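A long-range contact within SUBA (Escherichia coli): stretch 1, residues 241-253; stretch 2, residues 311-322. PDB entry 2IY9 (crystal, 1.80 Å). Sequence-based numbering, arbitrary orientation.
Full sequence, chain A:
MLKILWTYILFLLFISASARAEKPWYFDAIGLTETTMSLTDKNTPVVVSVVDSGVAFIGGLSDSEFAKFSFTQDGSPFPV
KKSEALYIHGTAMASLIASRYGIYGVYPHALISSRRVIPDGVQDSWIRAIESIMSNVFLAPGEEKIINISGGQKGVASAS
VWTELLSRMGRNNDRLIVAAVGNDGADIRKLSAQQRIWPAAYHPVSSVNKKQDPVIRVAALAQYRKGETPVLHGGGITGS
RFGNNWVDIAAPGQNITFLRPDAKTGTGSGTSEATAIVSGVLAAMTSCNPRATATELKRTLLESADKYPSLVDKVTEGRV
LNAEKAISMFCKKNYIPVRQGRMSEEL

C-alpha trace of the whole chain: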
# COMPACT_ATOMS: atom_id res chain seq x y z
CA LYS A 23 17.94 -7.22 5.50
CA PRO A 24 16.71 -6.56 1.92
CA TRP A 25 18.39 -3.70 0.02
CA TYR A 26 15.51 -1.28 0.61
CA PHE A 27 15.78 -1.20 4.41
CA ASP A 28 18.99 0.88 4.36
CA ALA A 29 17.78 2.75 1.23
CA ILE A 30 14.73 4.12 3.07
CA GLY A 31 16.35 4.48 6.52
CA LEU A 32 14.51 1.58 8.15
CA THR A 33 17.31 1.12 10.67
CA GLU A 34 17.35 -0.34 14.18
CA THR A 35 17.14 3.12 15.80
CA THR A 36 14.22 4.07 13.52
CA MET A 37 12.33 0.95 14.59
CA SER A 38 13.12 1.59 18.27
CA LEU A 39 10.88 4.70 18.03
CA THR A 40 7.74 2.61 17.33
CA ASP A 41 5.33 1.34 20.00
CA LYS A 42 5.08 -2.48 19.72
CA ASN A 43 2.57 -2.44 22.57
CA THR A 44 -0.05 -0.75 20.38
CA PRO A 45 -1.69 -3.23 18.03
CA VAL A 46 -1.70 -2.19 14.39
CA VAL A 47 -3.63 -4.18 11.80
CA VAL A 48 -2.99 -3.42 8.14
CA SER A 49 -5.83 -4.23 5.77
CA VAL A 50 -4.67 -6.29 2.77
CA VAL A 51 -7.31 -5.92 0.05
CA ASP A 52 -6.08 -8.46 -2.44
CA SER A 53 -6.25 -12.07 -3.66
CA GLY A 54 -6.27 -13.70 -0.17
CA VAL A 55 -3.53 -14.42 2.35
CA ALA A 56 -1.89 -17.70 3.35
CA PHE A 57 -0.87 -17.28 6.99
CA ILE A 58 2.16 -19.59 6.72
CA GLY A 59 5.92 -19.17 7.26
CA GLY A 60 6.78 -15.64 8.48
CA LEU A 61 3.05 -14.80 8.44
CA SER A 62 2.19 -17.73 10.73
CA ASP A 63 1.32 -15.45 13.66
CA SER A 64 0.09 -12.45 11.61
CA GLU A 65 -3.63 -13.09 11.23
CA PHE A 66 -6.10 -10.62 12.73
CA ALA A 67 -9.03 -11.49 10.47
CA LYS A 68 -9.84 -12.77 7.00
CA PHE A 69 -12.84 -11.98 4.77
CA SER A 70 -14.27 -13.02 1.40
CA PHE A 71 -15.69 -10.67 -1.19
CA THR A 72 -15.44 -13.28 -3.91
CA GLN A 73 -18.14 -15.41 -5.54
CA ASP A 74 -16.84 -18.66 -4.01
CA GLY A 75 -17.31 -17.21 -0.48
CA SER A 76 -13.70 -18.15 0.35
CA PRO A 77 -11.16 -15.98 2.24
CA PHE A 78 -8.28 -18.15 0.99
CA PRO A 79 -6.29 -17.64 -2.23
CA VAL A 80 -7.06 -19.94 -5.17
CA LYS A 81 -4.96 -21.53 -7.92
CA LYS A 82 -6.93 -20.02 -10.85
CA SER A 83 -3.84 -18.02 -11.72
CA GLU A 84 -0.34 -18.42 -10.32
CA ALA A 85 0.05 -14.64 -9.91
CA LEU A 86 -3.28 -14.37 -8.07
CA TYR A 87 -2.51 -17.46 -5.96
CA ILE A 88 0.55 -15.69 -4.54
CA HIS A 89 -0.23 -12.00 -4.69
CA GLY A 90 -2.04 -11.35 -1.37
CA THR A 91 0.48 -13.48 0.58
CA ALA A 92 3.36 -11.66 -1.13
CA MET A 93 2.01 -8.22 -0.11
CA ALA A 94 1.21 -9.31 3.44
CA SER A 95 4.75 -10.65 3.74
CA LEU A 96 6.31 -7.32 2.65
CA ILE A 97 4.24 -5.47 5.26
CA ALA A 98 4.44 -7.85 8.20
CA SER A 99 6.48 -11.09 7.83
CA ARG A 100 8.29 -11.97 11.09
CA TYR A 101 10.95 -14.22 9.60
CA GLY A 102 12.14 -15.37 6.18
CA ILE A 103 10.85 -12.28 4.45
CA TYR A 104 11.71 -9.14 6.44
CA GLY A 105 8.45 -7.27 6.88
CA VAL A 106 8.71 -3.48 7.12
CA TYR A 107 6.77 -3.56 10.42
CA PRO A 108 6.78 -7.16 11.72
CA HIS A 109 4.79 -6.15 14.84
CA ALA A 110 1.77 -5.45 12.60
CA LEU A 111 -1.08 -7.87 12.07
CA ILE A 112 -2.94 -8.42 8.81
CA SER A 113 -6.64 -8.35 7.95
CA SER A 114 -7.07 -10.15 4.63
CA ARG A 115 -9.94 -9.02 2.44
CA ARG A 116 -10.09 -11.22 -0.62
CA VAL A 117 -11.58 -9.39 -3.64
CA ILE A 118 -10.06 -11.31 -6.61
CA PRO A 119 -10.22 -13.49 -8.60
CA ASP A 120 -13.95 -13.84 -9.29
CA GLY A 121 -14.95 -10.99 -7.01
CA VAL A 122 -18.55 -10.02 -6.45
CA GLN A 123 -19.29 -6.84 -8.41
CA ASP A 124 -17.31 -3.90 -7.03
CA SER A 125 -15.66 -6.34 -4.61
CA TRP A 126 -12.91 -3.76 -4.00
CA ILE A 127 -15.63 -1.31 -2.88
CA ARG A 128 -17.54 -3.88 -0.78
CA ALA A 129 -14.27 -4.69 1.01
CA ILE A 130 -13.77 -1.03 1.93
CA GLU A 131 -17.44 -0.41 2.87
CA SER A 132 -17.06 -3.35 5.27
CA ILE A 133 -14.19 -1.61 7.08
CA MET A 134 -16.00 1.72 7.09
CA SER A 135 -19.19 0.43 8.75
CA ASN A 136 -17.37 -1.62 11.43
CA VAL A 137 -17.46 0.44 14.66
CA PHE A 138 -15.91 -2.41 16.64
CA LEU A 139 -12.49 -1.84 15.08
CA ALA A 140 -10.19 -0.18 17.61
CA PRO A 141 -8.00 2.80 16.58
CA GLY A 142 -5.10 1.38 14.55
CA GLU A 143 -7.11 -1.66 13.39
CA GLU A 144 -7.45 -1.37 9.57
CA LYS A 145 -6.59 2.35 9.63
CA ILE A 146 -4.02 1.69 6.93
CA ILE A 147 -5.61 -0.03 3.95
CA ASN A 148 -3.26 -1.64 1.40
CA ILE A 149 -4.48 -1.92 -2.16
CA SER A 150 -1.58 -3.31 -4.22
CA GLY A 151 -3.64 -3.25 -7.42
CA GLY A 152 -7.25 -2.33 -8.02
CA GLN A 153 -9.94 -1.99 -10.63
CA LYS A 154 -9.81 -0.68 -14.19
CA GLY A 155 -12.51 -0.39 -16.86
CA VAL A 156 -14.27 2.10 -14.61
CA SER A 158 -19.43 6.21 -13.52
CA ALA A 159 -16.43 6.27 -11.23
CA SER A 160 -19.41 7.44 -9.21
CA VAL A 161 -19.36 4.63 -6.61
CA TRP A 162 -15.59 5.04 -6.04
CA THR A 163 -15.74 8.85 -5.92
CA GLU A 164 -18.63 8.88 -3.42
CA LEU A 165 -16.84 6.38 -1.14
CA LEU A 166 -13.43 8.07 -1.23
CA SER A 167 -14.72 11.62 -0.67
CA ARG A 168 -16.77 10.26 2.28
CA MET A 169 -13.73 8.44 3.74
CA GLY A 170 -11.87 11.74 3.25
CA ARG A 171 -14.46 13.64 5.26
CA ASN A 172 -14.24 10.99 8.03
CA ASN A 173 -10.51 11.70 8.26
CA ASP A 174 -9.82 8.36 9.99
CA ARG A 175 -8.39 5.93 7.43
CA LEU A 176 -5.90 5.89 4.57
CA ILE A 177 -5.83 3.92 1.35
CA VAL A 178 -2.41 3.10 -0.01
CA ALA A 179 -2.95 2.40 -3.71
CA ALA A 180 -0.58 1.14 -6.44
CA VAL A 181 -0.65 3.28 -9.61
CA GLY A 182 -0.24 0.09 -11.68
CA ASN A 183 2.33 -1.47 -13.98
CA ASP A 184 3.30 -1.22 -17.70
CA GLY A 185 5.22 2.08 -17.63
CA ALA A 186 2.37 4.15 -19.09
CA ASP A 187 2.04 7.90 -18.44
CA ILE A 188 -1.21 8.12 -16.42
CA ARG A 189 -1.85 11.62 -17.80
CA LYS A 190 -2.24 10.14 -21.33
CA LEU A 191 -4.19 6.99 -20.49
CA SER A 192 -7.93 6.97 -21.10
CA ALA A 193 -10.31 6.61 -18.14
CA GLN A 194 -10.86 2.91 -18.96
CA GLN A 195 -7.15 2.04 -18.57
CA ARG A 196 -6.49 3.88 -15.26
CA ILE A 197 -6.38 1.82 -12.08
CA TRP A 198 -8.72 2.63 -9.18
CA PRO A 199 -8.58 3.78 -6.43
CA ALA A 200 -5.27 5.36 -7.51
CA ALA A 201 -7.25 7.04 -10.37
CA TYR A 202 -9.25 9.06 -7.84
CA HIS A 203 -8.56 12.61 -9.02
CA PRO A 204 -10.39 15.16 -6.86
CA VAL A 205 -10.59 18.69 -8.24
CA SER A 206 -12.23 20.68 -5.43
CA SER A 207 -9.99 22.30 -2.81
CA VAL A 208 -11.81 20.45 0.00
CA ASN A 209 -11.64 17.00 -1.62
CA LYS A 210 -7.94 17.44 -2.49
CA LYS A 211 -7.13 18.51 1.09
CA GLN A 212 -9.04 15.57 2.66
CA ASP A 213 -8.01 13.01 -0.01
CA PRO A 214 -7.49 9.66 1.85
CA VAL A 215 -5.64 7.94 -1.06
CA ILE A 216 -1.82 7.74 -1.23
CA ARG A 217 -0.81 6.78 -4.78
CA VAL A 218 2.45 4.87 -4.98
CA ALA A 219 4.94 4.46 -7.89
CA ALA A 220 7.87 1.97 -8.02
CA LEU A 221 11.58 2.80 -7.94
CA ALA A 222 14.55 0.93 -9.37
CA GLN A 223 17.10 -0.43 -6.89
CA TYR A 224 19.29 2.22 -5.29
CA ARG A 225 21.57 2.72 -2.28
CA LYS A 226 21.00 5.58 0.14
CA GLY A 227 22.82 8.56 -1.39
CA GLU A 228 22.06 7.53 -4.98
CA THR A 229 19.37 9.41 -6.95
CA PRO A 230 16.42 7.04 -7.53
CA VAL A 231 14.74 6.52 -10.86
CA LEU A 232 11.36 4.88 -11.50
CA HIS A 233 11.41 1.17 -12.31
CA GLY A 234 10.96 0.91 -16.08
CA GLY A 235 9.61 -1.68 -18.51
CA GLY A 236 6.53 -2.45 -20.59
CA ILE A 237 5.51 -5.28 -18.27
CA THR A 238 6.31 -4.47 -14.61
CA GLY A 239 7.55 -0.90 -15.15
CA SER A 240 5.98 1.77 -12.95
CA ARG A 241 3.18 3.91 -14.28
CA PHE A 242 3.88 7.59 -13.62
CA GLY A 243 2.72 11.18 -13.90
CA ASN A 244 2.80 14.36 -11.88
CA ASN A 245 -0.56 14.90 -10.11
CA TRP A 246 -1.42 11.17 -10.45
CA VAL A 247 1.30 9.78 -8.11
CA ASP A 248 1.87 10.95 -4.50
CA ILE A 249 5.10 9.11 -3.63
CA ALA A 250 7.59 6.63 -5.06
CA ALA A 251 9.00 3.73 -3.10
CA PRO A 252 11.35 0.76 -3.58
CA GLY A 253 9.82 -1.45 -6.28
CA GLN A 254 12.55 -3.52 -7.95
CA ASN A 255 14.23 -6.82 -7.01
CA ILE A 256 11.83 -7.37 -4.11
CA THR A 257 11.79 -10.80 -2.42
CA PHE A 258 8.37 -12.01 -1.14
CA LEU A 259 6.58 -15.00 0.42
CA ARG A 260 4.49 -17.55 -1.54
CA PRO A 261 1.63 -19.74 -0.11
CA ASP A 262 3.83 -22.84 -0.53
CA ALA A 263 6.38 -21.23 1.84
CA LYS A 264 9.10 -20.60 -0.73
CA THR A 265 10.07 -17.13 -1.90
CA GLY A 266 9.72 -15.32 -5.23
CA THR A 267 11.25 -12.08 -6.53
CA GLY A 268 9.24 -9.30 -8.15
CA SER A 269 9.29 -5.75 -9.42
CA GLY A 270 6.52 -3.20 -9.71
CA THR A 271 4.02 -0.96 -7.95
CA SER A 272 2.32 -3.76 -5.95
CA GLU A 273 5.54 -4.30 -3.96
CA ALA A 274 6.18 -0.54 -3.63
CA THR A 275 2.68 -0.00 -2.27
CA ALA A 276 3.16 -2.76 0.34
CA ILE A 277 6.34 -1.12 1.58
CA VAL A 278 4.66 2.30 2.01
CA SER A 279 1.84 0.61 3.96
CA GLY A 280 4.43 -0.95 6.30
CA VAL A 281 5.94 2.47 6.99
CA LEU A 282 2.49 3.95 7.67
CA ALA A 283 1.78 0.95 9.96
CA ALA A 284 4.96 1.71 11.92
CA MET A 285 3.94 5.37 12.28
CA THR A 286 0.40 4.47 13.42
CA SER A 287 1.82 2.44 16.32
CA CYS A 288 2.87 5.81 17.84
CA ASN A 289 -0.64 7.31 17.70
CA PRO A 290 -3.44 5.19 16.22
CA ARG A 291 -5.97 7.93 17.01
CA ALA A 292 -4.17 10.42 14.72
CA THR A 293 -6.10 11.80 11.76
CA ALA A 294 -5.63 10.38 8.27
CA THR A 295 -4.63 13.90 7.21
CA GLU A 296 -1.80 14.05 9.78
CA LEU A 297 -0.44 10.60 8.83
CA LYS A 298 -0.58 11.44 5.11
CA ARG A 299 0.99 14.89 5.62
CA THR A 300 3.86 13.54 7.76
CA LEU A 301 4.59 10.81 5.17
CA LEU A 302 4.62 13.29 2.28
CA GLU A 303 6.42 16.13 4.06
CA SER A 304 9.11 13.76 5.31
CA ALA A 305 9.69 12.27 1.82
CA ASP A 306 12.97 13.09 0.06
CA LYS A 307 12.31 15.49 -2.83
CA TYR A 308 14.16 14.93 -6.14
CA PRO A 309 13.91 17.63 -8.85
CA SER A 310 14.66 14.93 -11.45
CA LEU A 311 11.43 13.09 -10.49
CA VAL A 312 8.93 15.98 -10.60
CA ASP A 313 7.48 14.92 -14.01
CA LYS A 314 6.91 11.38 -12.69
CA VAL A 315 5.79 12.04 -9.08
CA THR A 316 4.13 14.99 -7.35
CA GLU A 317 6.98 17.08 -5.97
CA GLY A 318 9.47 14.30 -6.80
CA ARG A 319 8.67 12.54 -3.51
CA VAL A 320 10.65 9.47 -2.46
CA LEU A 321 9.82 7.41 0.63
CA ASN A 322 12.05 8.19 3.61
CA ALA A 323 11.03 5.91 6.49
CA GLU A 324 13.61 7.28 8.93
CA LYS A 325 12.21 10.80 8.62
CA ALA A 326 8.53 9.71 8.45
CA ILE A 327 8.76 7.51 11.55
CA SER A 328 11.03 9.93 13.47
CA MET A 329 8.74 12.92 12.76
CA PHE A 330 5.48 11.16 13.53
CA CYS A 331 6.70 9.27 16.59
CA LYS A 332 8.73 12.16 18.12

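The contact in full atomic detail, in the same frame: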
# COMPACT_ATOMS: atom_id res chain seq x y z
N ARG A 241 3.93 2.77 -13.76
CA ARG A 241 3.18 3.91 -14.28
C ARG A 241 3.62 5.17 -13.54
O ARG A 241 4.23 5.10 -12.45
CB ARG A 241 1.68 3.68 -14.12
CG ARG A 241 1.14 2.74 -15.15
CD ARG A 241 -0.36 2.62 -15.11
NE ARG A 241 -0.81 1.80 -16.23
CZ ARG A 241 -2.07 1.45 -16.47
NH1 ARG A 241 -3.05 1.85 -15.66
NH2 ARG A 241 -2.34 0.69 -17.52
N PHE A 242 3.36 6.33 -14.14
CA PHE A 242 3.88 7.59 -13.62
C PHE A 242 3.04 8.79 -14.07
O PHE A 242 2.16 8.68 -14.93
CB PHE A 242 5.35 7.79 -14.05
CG PHE A 242 5.53 8.03 -15.53
CD1 PHE A 242 5.53 9.33 -16.06
CD2 PHE A 242 5.72 6.97 -16.40
CE1 PHE A 242 5.70 9.55 -17.44
CE2 PHE A 242 5.92 7.18 -17.78
CZ PHE A 242 5.90 8.47 -18.30
N GLY A 243 3.33 9.94 -13.47
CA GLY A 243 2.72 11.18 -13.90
C GLY A 243 2.46 12.12 -12.76
O GLY A 243 1.73 11.78 -11.82
N ASN A 244 3.06 13.30 -12.84
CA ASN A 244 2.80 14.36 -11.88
C ASN A 244 1.30 14.58 -11.73
O ASN A 244 0.56 14.57 -12.72
CB ASN A 244 3.51 15.64 -12.31
CG ASN A 244 3.48 16.70 -11.25
OD1 ASN A 244 2.46 17.35 -11.04
ND2 ASN A 244 4.59 16.88 -10.55
N ASN A 245 0.86 14.74 -10.48
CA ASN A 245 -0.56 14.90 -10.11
C ASN A 245 -1.40 13.61 -10.13
O ASN A 245 -2.60 13.63 -9.80
CB ASN A 245 -1.24 16.01 -10.94
CG ASN A 245 -2.29 16.77 -10.15
OD1 ASN A 245 -3.34 17.14 -10.68
ND2 ASN A 245 -2.01 17.00 -8.87
N TRP A 246 -0.77 12.49 -10.50
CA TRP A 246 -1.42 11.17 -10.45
C TRP A 246 -0.66 10.16 -9.57
O TRP A 246 -1.08 9.01 -9.45
CB TRP A 246 -1.61 10.61 -11.86
CG TRP A 246 -2.52 11.43 -12.71
CD1 TRP A 246 -2.18 12.54 -13.44
CD2 TRP A 246 -3.91 11.21 -12.91
NE1 TRP A 246 -3.30 13.02 -14.10
CE2 TRP A 246 -4.37 12.23 -13.79
CE3 TRP A 246 -4.83 10.26 -12.43
CZ2 TRP A 246 -5.71 12.32 -14.19
CZ3 TRP A 246 -6.16 10.35 -12.84
CH2 TRP A 246 -6.58 11.37 -13.72
N VAL A 247 0.45 10.61 -8.98
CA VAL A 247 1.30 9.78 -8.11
C VAL A 247 1.74 10.66 -6.94
O VAL A 247 2.26 11.76 -7.14
CB VAL A 247 2.56 9.27 -8.88
CG1 VAL A 247 3.47 8.46 -7.95
CG2 VAL A 247 2.17 8.45 -10.14
N ASP A 248 1.52 10.18 -5.71
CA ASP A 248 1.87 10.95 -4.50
C ASP A 248 3.31 10.74 -4.01
O ASP A 248 3.95 11.66 -3.50
CB ASP A 248 0.88 10.66 -3.37
CG ASP A 248 -0.54 11.07 -3.72
OD1 ASP A 248 -0.77 12.28 -3.93
OD2 ASP A 248 -1.42 10.19 -3.80
N ILE A 249 3.80 9.51 -4.17
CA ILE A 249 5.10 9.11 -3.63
C ILE A 249 5.63 7.92 -4.43
O ILE A 249 4.85 7.11 -4.97
CB ILE A 249 5.00 8.74 -2.11
CG1 ILE A 249 6.38 8.75 -1.44
CG2 ILE A 249 4.27 7.39 -1.91
CD1 ILE A 249 6.32 8.68 0.09
N ALA A 250 6.95 7.81 -4.49
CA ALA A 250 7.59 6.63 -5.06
C ALA A 250 8.35 5.89 -3.96
O ALA A 250 8.90 6.49 -3.03
CB ALA A 250 8.52 7.01 -6.22
N ALA A 251 8.38 4.57 -4.10
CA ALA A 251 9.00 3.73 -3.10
C ALA A 251 9.74 2.59 -3.78
O ALA A 251 9.47 2.31 -4.96
CB ALA A 251 7.94 3.21 -2.14
N PRO A 252 10.69 1.96 -3.07
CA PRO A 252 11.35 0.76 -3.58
C PRO A 252 10.39 -0.22 -4.26
O PRO A 252 9.40 -0.64 -3.65
CB PRO A 252 11.94 0.15 -2.31
CG PRO A 252 12.33 1.35 -1.49
CD PRO A 252 11.21 2.36 -1.75
N GLY A 253 10.67 -0.54 -5.52
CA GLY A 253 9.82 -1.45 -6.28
C GLY A 253 10.54 -2.28 -7.33
O GLY A 253 9.95 -2.61 -8.36
N LEU A 311 12.63 13.94 -10.51
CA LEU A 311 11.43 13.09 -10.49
C LEU A 311 10.10 13.85 -10.54
O LEU A 311 9.04 13.23 -10.50
CB LEU A 311 11.46 12.16 -9.27
CG LEU A 311 12.58 11.11 -9.23
CD1 LEU A 311 12.55 10.32 -7.93
CD2 LEU A 311 12.51 10.18 -10.43
N VAL A 312 10.16 15.17 -10.65
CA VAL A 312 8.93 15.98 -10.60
C VAL A 312 7.93 15.64 -11.73
O VAL A 312 6.73 15.63 -11.49
CB VAL A 312 9.24 17.49 -10.50
CG1 VAL A 312 7.96 18.33 -10.56
CG2 VAL A 312 10.01 17.77 -9.19
N ASP A 313 8.41 15.32 -12.94
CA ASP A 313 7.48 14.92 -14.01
C ASP A 313 6.75 13.60 -13.73
O ASP A 313 5.66 13.38 -14.25
CB ASP A 313 8.15 14.82 -15.39
CG ASP A 313 7.15 14.54 -16.51
OD1 ASP A 313 6.28 15.40 -16.75
OD2 ASP A 313 7.21 13.45 -17.12
N LYS A 314 7.37 12.74 -12.92
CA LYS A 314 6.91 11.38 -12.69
C LYS A 314 6.08 11.25 -11.40
O LYS A 314 5.19 10.41 -11.31
CB LYS A 314 8.12 10.42 -12.62
CG LYS A 314 9.00 10.39 -13.90
CD LYS A 314 9.89 9.13 -14.00
CE LYS A 314 11.27 9.34 -13.34
NZ LYS A 314 12.27 8.19 -13.43
N VAL A 315 6.37 12.12 -10.42
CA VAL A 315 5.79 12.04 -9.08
C VAL A 315 5.56 13.45 -8.57
O VAL A 315 6.44 14.32 -8.71
CB VAL A 315 6.77 11.33 -8.09
CG1 VAL A 315 6.19 11.29 -6.66
CG2 VAL A 315 7.13 9.93 -8.56
N THR A 316 4.40 13.69 -7.97
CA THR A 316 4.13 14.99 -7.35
C THR A 316 5.27 15.36 -6.42
O THR A 316 5.64 14.59 -5.51
CB THR A 316 2.77 15.02 -6.61
OG1 THR A 316 1.73 14.81 -7.57
CG2 THR A 316 2.54 16.38 -5.91
N GLU A 317 5.85 16.51 -6.70
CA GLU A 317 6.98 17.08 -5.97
C GLU A 317 8.22 16.18 -5.89
O GLU A 317 9.09 16.41 -5.06
CB GLU A 317 6.56 17.55 -4.58
CG GLU A 317 5.30 18.36 -4.58
CD GLU A 317 5.47 19.65 -3.88
OE1 GLU A 317 5.95 20.60 -4.55
OE2 GLU A 317 5.12 19.73 -2.68
N GLY A 318 8.30 15.18 -6.75
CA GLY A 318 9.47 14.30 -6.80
C GLY A 318 9.69 13.49 -5.53
O GLY A 318 10.83 13.14 -5.21
N ARG A 319 8.60 13.19 -4.82
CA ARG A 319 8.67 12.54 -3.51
C ARG A 319 9.14 11.09 -3.51
O ARG A 319 8.58 10.23 -4.23
CB ARG A 319 7.33 12.61 -2.78
CG ARG A 319 6.85 14.00 -2.46
CD ARG A 319 5.70 13.94 -1.49
NE ARG A 319 4.95 15.19 -1.47
CZ ARG A 319 3.82 15.40 -2.13
NH1 ARG A 319 3.29 14.44 -2.88
NH2 ARG A 319 3.21 16.57 -2.03
N VAL A 320 10.13 10.82 -2.66
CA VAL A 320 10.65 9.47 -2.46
C VAL A 320 10.56 9.11 -0.98
O VAL A 320 10.98 9.89 -0.11
CB VAL A 320 12.09 9.33 -3.01
CG1 VAL A 320 12.72 7.99 -2.58
CG2 VAL A 320 12.11 9.46 -4.53
N LEU A 321 10.01 7.93 -0.72
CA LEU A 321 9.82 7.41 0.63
C LEU A 321 11.09 7.48 1.47
O LEU A 321 12.13 6.93 1.09
CB LEU A 321 9.32 5.96 0.56
CG LEU A 321 9.10 5.26 1.90
CD1 LEU A 321 7.99 5.95 2.69
CD2 LEU A 321 8.84 3.76 1.73
N ASN A 322 10.99 8.17 2.61
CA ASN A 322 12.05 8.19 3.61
C ASN A 322 11.42 7.77 4.93
O ASN A 322 10.73 8.57 5.58
CB ASN A 322 12.67 9.59 3.75
CG ASN A 322 13.82 9.64 4.75
OD1 ASN A 322 13.95 8.77 5.62
ND2 ASN A 322 14.67 10.66 4.61
O HOH W 1 4.95 18.67 -8.52
O HOH W 2 0.62 14.65 -3.68
O HOH W 3 -0.50 13.63 -6.62

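Two segments that lie at least 65 residues apart wherever they touch are joined by hydrogen bonds that each use a backbone atom on at least one side, although their regular β-pairing amounts to a single bridge. The contact between residues 241-253 and 311-322 of SUBA thus illustrates a general principle: irregular chain can be bonded across much of its length without forming a sheet, provided that its peptide groups find partners.

The bridge joins Ala 250 to Val 320, whose CA atoms are 4.9 Å apart. Ala 250 uses both of its polar backbone atoms: its N donates to Arg 319 O at 2.9 Å, and its O accepts from Leu 321 N, also at 2.9 Å and nearly straight, with an angle of 170° at the hydrogen. Between these bonds, Val 320 CA approaches Ala 250 O to 3.5 Å in a CA-H...O contact.

At the other end, the loops supply their own ladder. Gly 243 N donates to Lys 314 O (2.9 Å), and the next amide, Asn 244 N, donates to Asp 313 O (3.0 Å), so successive donors of one segment meet successive carbonyls of the other in reverse order. Gly 243 has phi/psi of 145/121°, a conformation in which a CB would be jammed against the preceding carbonyl oxygen, and this alone calls for glycine. The side chain of Asn 244 extends the pattern, its ND2 donating to Val 312 O at 2.7 Å. The same ND2 donates to water 1 at 2.7 Å; that water also accepts from Glu 317 N at 3.0 Å, and so gives the Asn 244 side chain a second, water-mediated link to the other segment.

Thr 316 ties the middle together. Its N donates to Val 247 O at 3.0 Å, while its OG1 accepts from Asn 245 N, likewise at 3.0 Å. The hydroxyl therefore does for Asn 245 what a backbone carbonyl does for its neighbour Asn 244. Water 3 lies 2.7 Å from Thr 316 OG1 and donates to Asp 248 OD1 at 3.0 Å.

Arg 319 shows how a charged group can serve a neutral partner. Its NH1 donates to Asp 248 O at 2.9 Å, with the oxygen at the edge of the guanidinium and near its plane, where the N-H bonds point. The carboxylate of Asp 248 is reached through water 2, which donates to Asp 248 OD1 and accepts from Arg 319 NH1, both at 2.8 Å.

Apolar side chains fill the space beside this network. Val 315 CG2 lies 4.0 Å from Val 247 CG1 and equally far from Ala 250 CB, so one methyl group serves two neighbours. Leu 321, which points toward the opposing segment, has its CB 4.1 Å from Ile 249 CD1 and its CD2 4.0 Å from Ala 251 CB. Phe 242 also points across, its CB 4.1 Å from Lys 314 CB. In all, 785 Å² of surface is buried.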